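Local coordinates for protein SalCYP (Salinispora tropica, PDB 7ABA) that binds heme c within a predominantly helical cytochrome P450-type fold that also contains a small mixed beta sheet, at residues Asp26-Pro31 and Phe389-Tyr394; Trp56-Tyr61 and Gly306-Gln311; Thr73-Arg78 and Thr94-Thr99. All coordinates share one frame; numbering follows the deposited sequence.

Overall arrangement
The three contacts illustrate how interactions change with position in a cytochrome P450 fold. Contact 1 lies at the surface, where an arginine bonds to one backbone carbonyl and a proline packs on an aromatic ring. Contacts 2 and 3 are partly buried and share the five-stranded mixed sheet: 56-61 carries one of its inner strands, 306-311 links two others, and 73-78 carries an outermost one. Contact 2 relies on apolar packing over an indole, whereas contact 3 combines a short backbone-to-side-chain hydrogen bond with tight side-chain packing. Contacts 2 and 3 touch directly, Gly306 N lying 3.4 Å from Phe74 CZ, while the centre of contact 1 is about 22 Å from that of contact 2.

Contact 1 of 3, residues Asp26-Pro31 and Phe389-Tyr394; sequences DFFAAP and FLRNVY
Where the approach to helix 31-41 meets the C-terminal loop 389-394 at the protein surface, Arg391 reaches across to the backbone of Phe28. Its NH2 donates a hydrogen bond to Phe28 O (3.0 Å, N-H...O angle 160°). The acceptor lies at the edge of the guanidinium, close to its plane, yet the donor stands well above the plane of the carbonyl. Arg391 CG is lodged between the backbone N and the carbonyl carbon (chi1 59°), and a bend at chi3 (-74°) turns the guanidinium toward segment 26-31. There the group is sandwiched: Ala30 N lies over one face, offset toward the rim, and Asn392 ND2 sits 3.4 Å above the centre of the other. With one edge bonded and both faces flanked, its rotation should be restrained. A water that accepts from Arg391 NH1 (3.2 Å) also approaches Phe28 O as a possible second donor, though doubtfully close. Asp26 OD1 accepts from Phe28 N in an Asx turn, which shapes the chain ahead of the carbonyl that Arg391 holds. The seam joins this turn to the loop before P450 strand 397-399, where the backbone N of Leu390 bonds to the Asn258 side chain of helix 250-265. The Asn392 amide approaches the far end of the Phe28 ring, ND2 coming 3.6 Å from Phe28 CZ; the arginine is too distant there for more than a weak cation-pi attraction. At the apolar end, Pro31 CG makes a CH-pi contact over one face of Phe389, 4.0 Å from the ring centroid.

Contact 2 of 3, residues Trp56-Tyr61 and Gly306-Gln311; sequences WVLSTY and GGVASQ
Trp56 lays its indole against Val308 and Ala309, packing strand 55-58 against the connection between strands 297-300 and 314-316 of the mixed P450 sheet. The tight part is over the six-membered ring. Val308 CB stands 3.9 Å from that ring's centroid, only 10° off the normal, and Val308 CG2 comes 3.8 Å from Trp56 CE3. With Val308 CG1 anti to the carbonyl carbon (chi1 -64°), CG2 falls between the backbone N and the carbonyl carbon and is brought down on the ring and also toward Leu58, whose CD2 is 4.2 Å away. The carbonyl of Val308 joins in from the same segment: its O hovers over the rim of the indole, 3.3 Å from Trp56 CZ2. At the five-membered ring, the off-centre CH-pi approach of Ala309 CA (4.0 Å to the centroid) is supplemented by Ala309 CB, 3.8 Å from Trp56 CD1. Buried Leu58 and Ala309 mark the inward part, and both also touch Val315. The solvent side is looser: Gly306 and Gly307 turn through positive phi at the exposed bend, and Ser310 barely reaches the indole, while its backbone N bonds to the Asp313 side chain. Since the contact is made mostly by aliphatic groups, with one carbonyl oxygen over the indole rim, its strength should come mainly from dispersion and shape fit, with little of the directionality that hydrogen bonds would supply.

Contact 3 of 3, residues Thr73-Arg78 and Thr94-Thr99; sequences TFSVSR and TIQGRT
Just past the outermost strand 74-75 of the mixed sheet, the chain is met by the residues leading into helix 97-108, and Gln96 takes up the backbone N-H of Val76. Strand and helix flank a connection, with 79-87 not modelled, that probably corresponds to the B-C loop of P450s. The amide oxygen Gln96 OE1 accepts from Val76 N at 2.8 Å, with an N-H...O angle of 161°; the donor arrives from above the amide plane, 43° out of it. Gln96 CG points away from its own carbonyl carbon (chi1 -67°), and the chain then runs extended, so that OE1 spans the gap to the opposing backbone. Alongside it, the Val76 side chain slides past in the reverse direction, its CG2 a notably tight 3.3 Å from Gln96 CG. Ser75 OG and Ser77 OG share a bond of 3.1 Å, in which either may donate; if the Ser75 proton goes there, it is not available to Gln96 OE1, 3.4 Å from Ser75 OG, where the bond is weak at most. Farther along, Arg78 and Thr94 meet at about a right angle. The methyl Thr94 CG2 sits over one face of the guanidinium, 3.4 Å from Arg78 NE, while Thr94 OG1 turns to the backbone N of Trp90. On the sheet side, Ser75 is hydrogen-bonded through its backbone to Leu299, and Val76 packs on Arg298 of strand 297-300 and on His352, its side chain about 5 Å from heme c; from the other segment, helix 97-108 leads away from the edge of the sheet.

Contact 1 of 3, residues Asp26-Pro31 and Phe389-Tyr394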
loop_
_atom_site.group_PDB
_atom_site.type_symbol
_atom_site.label_atom_id
_atom_site.label_comp_id
_atom_site.label_asym_id
_atom_site.label_seq_id
_atom_site.Cartn_x
_atom_site.Cartn_y
_atom_site.Cartn_z
ATOM N N ASP A 26 4.085 4.858 18.844
ATOM C CA ASP A 26 4.714 3.813 18.049
ATOM C C ASP A 26 4.150 3.852 16.631
ATOM O O ASP A 26 2.936 3.722 16.442
ATOM C CB ASP A 26 4.447 2.472 18.732
ATOM C CG ASP A 26 5.090 1.301 18.030
ATOM O OD1 ASP A 26 5.695 1.486 16.959
ATOM O OD2 ASP A 26 4.987 0.179 18.571
ATOM N N PHE A 27 5.024 4.044 15.637
ATOM C CA PHE A 27 4.557 4.180 14.262
ATOM C C PHE A 27 3.989 2.872 13.707
ATOM O O PHE A 27 3.262 2.904 12.711
ATOM C CB PHE A 27 5.685 4.666 13.348
ATOM C CG PHE A 27 6.828 3.700 13.228
ATOM C CD1 PHE A 27 6.775 2.655 12.322
ATOM C CD2 PHE A 27 7.949 3.832 14.021
ATOM C CE1 PHE A 27 7.811 1.760 12.210
ATOM C CE2 PHE A 27 8.992 2.940 13.912
ATOM C CZ PHE A 27 8.924 1.903 13.005
ATOM N N PHE A 28 4.314 1.740 14.327
ATOM C CA PHE A 28 3.893 0.424 13.857
ATOM C C PHE A 28 2.492 0.087 14.372
ATOM O O PHE A 28 2.176 -1.078 14.631
ATOM C CB PHE A 28 4.931 -0.613 14.306
ATOM C CG PHE A 28 4.742 -1.981 13.721
ATOM C CD1 PHE A 28 4.260 -2.146 12.433
ATOM C CD2 PHE A 28 5.044 -3.108 14.467
ATOM C CE1 PHE A 28 4.080 -3.411 11.906
ATOM C CE2 PHE A 28 4.866 -4.372 13.942
ATOM C CZ PHE A 28 4.390 -4.522 12.656
ATOM N N ALA A 29 1.649 1.099 14.525
ATOM C CA ALA A 29 0.324 0.954 15.112
ATOM C C ALA A 29 -0.748 0.882 14.031
ATOM O O ALA A 29 -0.536 1.263 12.880
ATOM C CB ALA A 29 0.024 2.116 16.059
ATOM N N ALA A 30 -1.919 0.376 14.426
ATOM C CA ALA A 30 -3.021 0.211 13.499
ATOM C C ALA A 30 -3.660 1.559 13.165
ATOM O O ALA A 30 -3.528 2.527 13.916
ATOM C CB ALA A 30 -4.079 -0.720 14.092
ATOM N N PRO A 31 -4.387 1.630 12.045
ATOM C CA PRO A 31 -5.061 2.885 11.674
ATOM C C PRO A 31 -5.929 3.472 12.774
ATOM O O PRO A 31 -5.949 4.693 12.952
ATOM C CB PRO A 31 -5.903 2.469 10.462
ATOM C CG PRO A 31 -5.181 1.315 9.891
ATOM C CD PRO A 31 -4.578 0.580 11.031
ATOM N N PHE A 389 -9.354 -5.106 12.183
ATOM C CA PHE A 389 -8.664 -4.655 10.986
ATOM C C PHE A 389 -7.541 -5.635 10.668
ATOM O O PHE A 389 -6.739 -5.989 11.540
ATOM C CB PHE A 389 -8.117 -3.244 11.183
ATOM C CG PHE A 389 -7.470 -2.687 9.956
ATOM C CD1 PHE A 389 -8.243 -2.230 8.898
ATOM C CD2 PHE A 389 -6.090 -2.644 9.844
ATOM C CE1 PHE A 389 -7.657 -1.739 7.758
ATOM C CE2 PHE A 389 -5.500 -2.152 8.699
ATOM C CZ PHE A 389 -6.285 -1.698 7.656
ATOM N N LEU A 390 -7.504 -6.098 9.421
ATOM C CA LEU A 390 -6.567 -7.137 9.019
ATOM C C LEU A 390 -5.269 -6.510 8.517
ATOM O O LEU A 390 -5.276 -5.685 7.599
ATOM C CB LEU A 390 -7.178 -8.030 7.943
ATOM C CG LEU A 390 -8.513 -8.675 8.350
ATOM C CD1 LEU A 390 -9.148 -9.362 7.161
ATOM C CD2 LEU A 390 -8.310 -9.660 9.495
ATOM N N ARG A 391 -4.164 -6.928 9.122
ATOM C CA ARG A 391 -2.839 -6.427 8.802
ATOM C C ARG A 391 -1.830 -7.425 9.349
ATOM O O ARG A 391 -2.153 -8.254 10.205
ATOM C CB ARG A 391 -2.605 -5.034 9.405
ATOM C CG ARG A 391 -2.749 -5.023 10.923
ATOM C CD ARG A 391 -2.842 -3.616 11.504
ATOM N NE ARG A 391 -1.558 -2.925 11.497
ATOM C CZ ARG A 391 -0.758 -2.777 12.550
ATOM N NH1 ARG A 391 -1.080 -3.270 13.739
ATOM N NH2 ARG A 391 0.385 -2.123 12.406
ATOM N N ASN A 392 -0.602 -7.334 8.850
ATOM C CA ASN A 392 0.504 -8.167 9.344
ATOM C C ASN A 392 0.086 -9.633 9.233
ATOM O O ASN A 392 -0.373 -10.044 8.156
ATOM C CB ASN A 392 0.876 -7.699 10.744
ATOM C CG ASN A 392 1.358 -6.264 10.765
ATOM O OD1 ASN A 392 1.975 -5.797 9.814
ATOM N ND2 ASN A 392 1.057 -5.551 11.841
ATOM N N VAL A 393 0.241 -10.442 10.283
ATOM C CA VAL A 393 -0.149 -11.843 10.270
ATOM C C VAL A 393 -1.594 -11.952 10.744
ATOM O O VAL A 393 -1.927 -11.553 11.864
ATOM C CB VAL A 393 0.780 -12.692 11.156
ATOM C CG1 VAL A 393 0.318 -14.143 11.195
ATOM C CG2 VAL A 393 2.202 -12.606 10.668
ATOM N N TYR A 394 -2.449 -12.502 9.895
ATOM C CA TYR A 394 -3.831 -12.775 10.257
ATOM C C TYR A 394 -4.282 -13.990 9.466
ATOM O O TYR A 394 -3.606 -14.426 8.532
ATOM C CB TYR A 394 -4.733 -11.567 9.971
ATOM C CG TYR A 394 -4.801 -11.221 8.505
ATOM C CD1 TYR A 394 -5.744 -11.818 7.683
ATOM C CD2 TYR A 394 -3.902 -10.320 7.932
ATOM C CE1 TYR A 394 -5.812 -11.517 6.345
ATOM C CE2 TYR A 394 -3.960 -10.014 6.579
ATOM C CZ TYR A 394 -4.921 -10.622 5.792
ATOM O OH TYR A 394 -5.004 -10.335 4.451
HETATM O O HOH W 1 1.777 -3.492 15.211
#

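Contact 2 of 3, residues Trp56-Tyr61 and Gly306-Gln311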
loop_
_atom_site.group_PDB
_atom_site.type_symbol
_atom_site.label_atom_id
_atom_site.label_comp_id
_atom_site.label_asym_id
_atom_site.label_seq_id
_atom_site.Cartn_x
_atom_site.Cartn_y
_atom_site.Cartn_z
ATOM N N TRP A 56 7.585 13.459 13.187
ATOM C CA TRP A 56 6.332 14.182 13.101
ATOM C C TRP A 56 5.313 13.330 12.360
ATOM O O TRP A 56 5.665 12.500 11.515
ATOM C CB TRP A 56 6.516 15.519 12.379
ATOM C CG TRP A 56 7.107 16.581 13.238
ATOM C CD1 TRP A 56 8.421 16.940 13.329
ATOM C CD2 TRP A 56 6.396 17.421 14.141
ATOM N NE1 TRP A 56 8.569 17.959 14.247
ATOM C CE2 TRP A 56 7.337 18.272 14.756
ATOM C CE3 TRP A 56 5.052 17.530 14.497
ATOM C CZ2 TRP A 56 6.970 19.217 15.702
ATOM C CZ3 TRP A 56 4.690 18.473 15.430
ATOM C CH2 TRP A 56 5.645 19.303 16.025
ATOM N N VAL A 57 4.041 13.532 12.698
ATOM C CA VAL A 57 2.926 12.884 12.012
ATOM C C VAL A 57 1.962 13.980 11.573
ATOM O O VAL A 57 1.341 14.637 12.417
ATOM C CB VAL A 57 2.209 11.852 12.896
ATOM C CG1 VAL A 57 1.102 11.156 12.103
ATOM C CG2 VAL A 57 3.191 10.819 13.441
ATOM N N LEU A 58 1.831 14.184 10.264
ATOM C CA LEU A 58 0.807 15.087 9.760
ATOM C C LEU A 58 -0.555 14.411 9.844
ATOM O O LEU A 58 -0.676 13.191 9.719
ATOM C CB LEU A 58 1.101 15.498 8.320
ATOM C CG LEU A 58 2.472 16.154 8.123
ATOM C CD1 LEU A 58 2.579 16.720 6.720
ATOM C CD2 LEU A 58 2.726 17.251 9.154
ATOM N N SER A 59 -1.585 15.217 10.067
ATOM C CA SER A 59 -2.867 14.665 10.436
ATOM C C SER A 59 -4.063 15.189 9.651
ATOM O O SER A 59 -5.191 14.778 9.947
ATOM C CB SER A 59 -3.103 14.890 11.928
ATOM O OG SER A 59 -3.347 16.250 12.242
ATOM N N THR A 60 -3.866 16.043 8.652
ATOM C CA THR A 60 -4.974 16.510 7.826
ATOM C C THR A 60 -4.772 16.108 6.372
ATOM O O THR A 60 -3.645 15.909 5.905
ATOM C CB THR A 60 -5.147 18.029 7.905
ATOM O OG1 THR A 60 -4.033 18.679 7.275
ATOM C CG2 THR A 60 -5.284 18.478 9.349
ATOM N N TYR A 61 -5.890 15.990 5.656
ATOM C CA TYR A 61 -5.837 15.690 4.228
ATOM C C TYR A 61 -5.068 16.773 3.482
ATOM O O TYR A 61 -4.189 16.483 2.667
ATOM C CB TYR A 61 -7.264 15.564 3.694
ATOM C CG TYR A 61 -7.398 15.295 2.209
ATOM C CD1 TYR A 61 -7.450 16.342 1.300
ATOM C CD2 TYR A 61 -7.510 13.997 1.718
ATOM C CE1 TYR A 61 -7.597 16.113 -0.044
ATOM C CE2 TYR A 61 -7.656 13.757 0.357
ATOM C CZ TYR A 61 -7.702 14.826 -0.514
ATOM O OH TYR A 61 -7.856 14.604 -1.865
ATOM N N GLY A 306 6.163 22.067 6.455
ATOM C CA GLY A 306 4.799 21.805 6.878
ATOM C C GLY A 306 4.365 22.669 8.046
ATOM O O GLY A 306 3.321 22.430 8.662
ATOM N N GLY A 307 5.166 23.684 8.361
ATOM C CA GLY A 307 4.902 24.554 9.483
ATOM C C GLY A 307 5.250 23.992 10.843
ATOM O O GLY A 307 5.077 24.703 11.840
ATOM N N VAL A 308 5.739 22.749 10.932
ATOM C CA VAL A 308 6.003 22.145 12.237
ATOM C C VAL A 308 7.381 21.501 12.337
ATOM O O VAL A 308 7.965 21.457 13.425
ATOM C CB VAL A 308 4.917 21.109 12.587
ATOM C CG1 VAL A 308 3.560 21.791 12.726
ATOM C CG2 VAL A 308 4.876 19.983 11.557
ATOM N N ALA A 309 7.912 20.984 11.232
ATOM C CA ALA A 309 9.085 20.122 11.321
ATOM C C ALA A 309 10.380 20.919 11.225
ATOM O O ALA A 309 10.421 22.006 10.647
ATOM C CB ALA A 309 9.062 19.050 10.233
ATOM N N SER A 310 11.436 20.364 11.822
ATOM C CA SER A 310 12.781 20.910 11.730
ATOM C C SER A 310 13.553 20.198 10.627
ATOM O O SER A 310 13.210 19.090 10.211
ATOM C CB SER A 310 13.530 20.761 13.059
ATOM O OG SER A 310 12.858 21.432 14.105
ATOM N N GLN A 311 14.616 20.854 10.160
ATOM C CA GLN A 311 15.473 20.272 9.138
ATOM C C GLN A 311 16.058 18.957 9.633
ATOM O O GLN A 311 16.653 18.897 10.713
ATOM C CB GLN A 311 16.591 21.255 8.786
ATOM C CG GLN A 311 17.501 20.797 7.669
ATOM C CD GLN A 311 18.580 21.815 7.348
ATOM O OE1 GLN A 311 18.305 23.008 7.227
ATOM N NE2 GLN A 311 19.815 21.349 7.223
#

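Contact 3 of 3, residues Thr73-Arg78 and Thr94-Thr99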
loop_
_atom_site.group_PDB
_atom_site.type_symbol
_atom_site.label_atom_id
_atom_site.label_comp_id
_atom_site.label_asym_id
_atom_site.label_seq_id
_atom_site.Cartn_x
_atom_site.Cartn_y
_atom_site.Cartn_z
ATOM N N THR A 73 10.743 20.031 -0.314
ATOM C CA THR A 73 10.641 20.210 1.129
ATOM C C THR A 73 10.576 18.881 1.866
ATOM O O THR A 73 11.155 18.741 2.950
ATOM C CB THR A 73 9.399 21.048 1.440
ATOM O OG1 THR A 73 9.524 22.327 0.800
ATOM C CG2 THR A 73 9.216 21.235 2.950
ATOM N N PHE A 74 9.882 17.903 1.290
ATOM C CA PHE A 74 9.675 16.593 1.903
ATOM C C PHE A 74 10.313 15.548 0.992
ATOM O O PHE A 74 9.680 15.070 0.048
ATOM C CB PHE A 74 8.189 16.329 2.112
ATOM C CG PHE A 74 7.535 17.269 3.087
ATOM C CD1 PHE A 74 7.574 17.019 4.444
ATOM C CD2 PHE A 74 6.875 18.404 2.636
ATOM C CE1 PHE A 74 6.961 17.887 5.346
ATOM C CE2 PHE A 74 6.263 19.268 3.530
ATOM C CZ PHE A 74 6.306 19.006 4.880
ATOM N N SER A 75 11.552 15.184 1.302
ATOM C CA SER A 75 12.391 14.356 0.444
ATOM C C SER A 75 12.143 12.868 0.685
ATOM O O SER A 75 11.814 12.451 1.796
ATOM C CB SER A 75 13.865 14.679 0.705
ATOM O OG SER A 75 14.721 13.839 -0.045
ATOM N N VAL A 76 12.320 12.065 -0.374
ATOM C CA VAL A 76 12.212 10.611 -0.253
ATOM C C VAL A 76 13.561 9.948 -0.003
ATOM O O VAL A 76 13.633 8.713 0.066
ATOM C CB VAL A 76 11.591 9.944 -1.503
ATOM C CG1 VAL A 76 10.136 10.375 -1.696
ATOM C CG2 VAL A 76 12.415 10.232 -2.750
ATOM N N SER A 77 14.639 10.714 0.097
ATOM C CA SER A 77 15.930 10.108 0.384
ATOM C C SER A 77 15.912 9.473 1.774
ATOM O O SER A 77 15.254 9.962 2.697
ATOM C CB SER A 77 17.040 11.151 0.286
ATOM O OG SER A 77 16.890 12.126 1.295
ATOM N N ARG A 78 16.629 8.360 1.911
ATOM C CA ARG A 78 16.636 7.603 3.162
ATOM C C ARG A 78 18.044 7.503 3.736
ATOM O O ARG A 78 18.324 8.036 4.810
ATOM C CB ARG A 78 16.057 6.201 2.946
ATOM C CG ARG A 78 14.685 6.192 2.290
ATOM C CD ARG A 78 14.076 4.793 2.238
ATOM N NE ARG A 78 12.751 4.812 1.618
ATOM C CZ ARG A 78 11.982 3.741 1.437
ATOM N NH1 ARG A 78 10.795 3.874 0.859
ATOM N NH2 ARG A 78 12.393 2.540 1.828
ATOM N N THR A 94 13.136 5.882 -3.893
ATOM C CA THR A 94 14.027 6.837 -3.249
ATOM C C THR A 94 14.700 7.775 -4.242
ATOM O O THR A 94 15.602 8.523 -3.854
ATOM C CB THR A 94 15.085 6.104 -2.414
ATOM O OG1 THR A 94 15.877 5.254 -3.253
ATOM C CG2 THR A 94 14.416 5.271 -1.338
ATOM N N ILE A 95 14.252 7.780 -5.493
ATOM C CA ILE A 95 14.779 8.654 -6.534
ATOM C C ILE A 95 13.883 9.882 -6.628
ATOM O O ILE A 95 12.673 9.802 -6.390
ATOM C CB ILE A 95 14.845 7.908 -7.882
ATOM C CG1 ILE A 95 15.565 6.568 -7.709
ATOM C CG2 ILE A 95 15.523 8.773 -8.951
ATOM C CD1 ILE A 95 16.945 6.676 -7.063
ATOM N N GLN A 96 14.473 11.022 -6.993
ATOM C CA GLN A 96 13.746 12.284 -7.066
ATOM C C GLN A 96 14.026 13.004 -8.380
ATOM O O GLN A 96 14.941 12.660 -9.131
ATOM C CB GLN A 96 14.117 13.212 -5.902
ATOM C CG GLN A 96 13.668 12.697 -4.572
ATOM C CD GLN A 96 13.471 13.789 -3.545
ATOM O OE1 GLN A 96 12.606 13.674 -2.684
ATOM N NE2 GLN A 96 14.260 14.858 -3.630
ATOM N N GLY A 97 13.205 14.016 -8.652
ATOM C CA GLY A 97 13.502 14.970 -9.704
ATOM C C GLY A 97 13.447 14.374 -11.100
ATOM O O GLY A 97 12.697 13.435 -11.389
ATOM N N ARG A 98 14.265 14.944 -11.985
ATOM C CA ARG A 98 14.270 14.527 -13.382
ATOM C C ARG A 98 14.514 13.031 -13.521
ATOM O O ARG A 98 13.881 12.367 -14.349
ATOM C CB ARG A 98 15.335 15.321 -14.150
ATOM C CG ARG A 98 15.537 14.889 -15.593
ATOM C CD ARG A 98 16.550 15.798 -16.308
ATOM N NE ARG A 98 17.858 15.806 -15.651
ATOM C CZ ARG A 98 18.253 16.695 -14.740
ATOM N NH1 ARG A 98 17.446 17.675 -14.351
ATOM N NH2 ARG A 98 19.469 16.608 -14.213
ATOM N N THR A 99 15.438 12.483 -12.722
ATOM C CA THR A 99 15.777 11.066 -12.824
ATOM C C THR A 99 14.589 10.183 -12.455
ATOM O O THR A 99 14.337 9.159 -13.102
ATOM C CB THR A 99 16.970 10.762 -11.921
ATOM O OG1 THR A 99 18.077 11.596 -12.298
ATOM C CG2 THR A 99 17.368 9.304 -12.017
#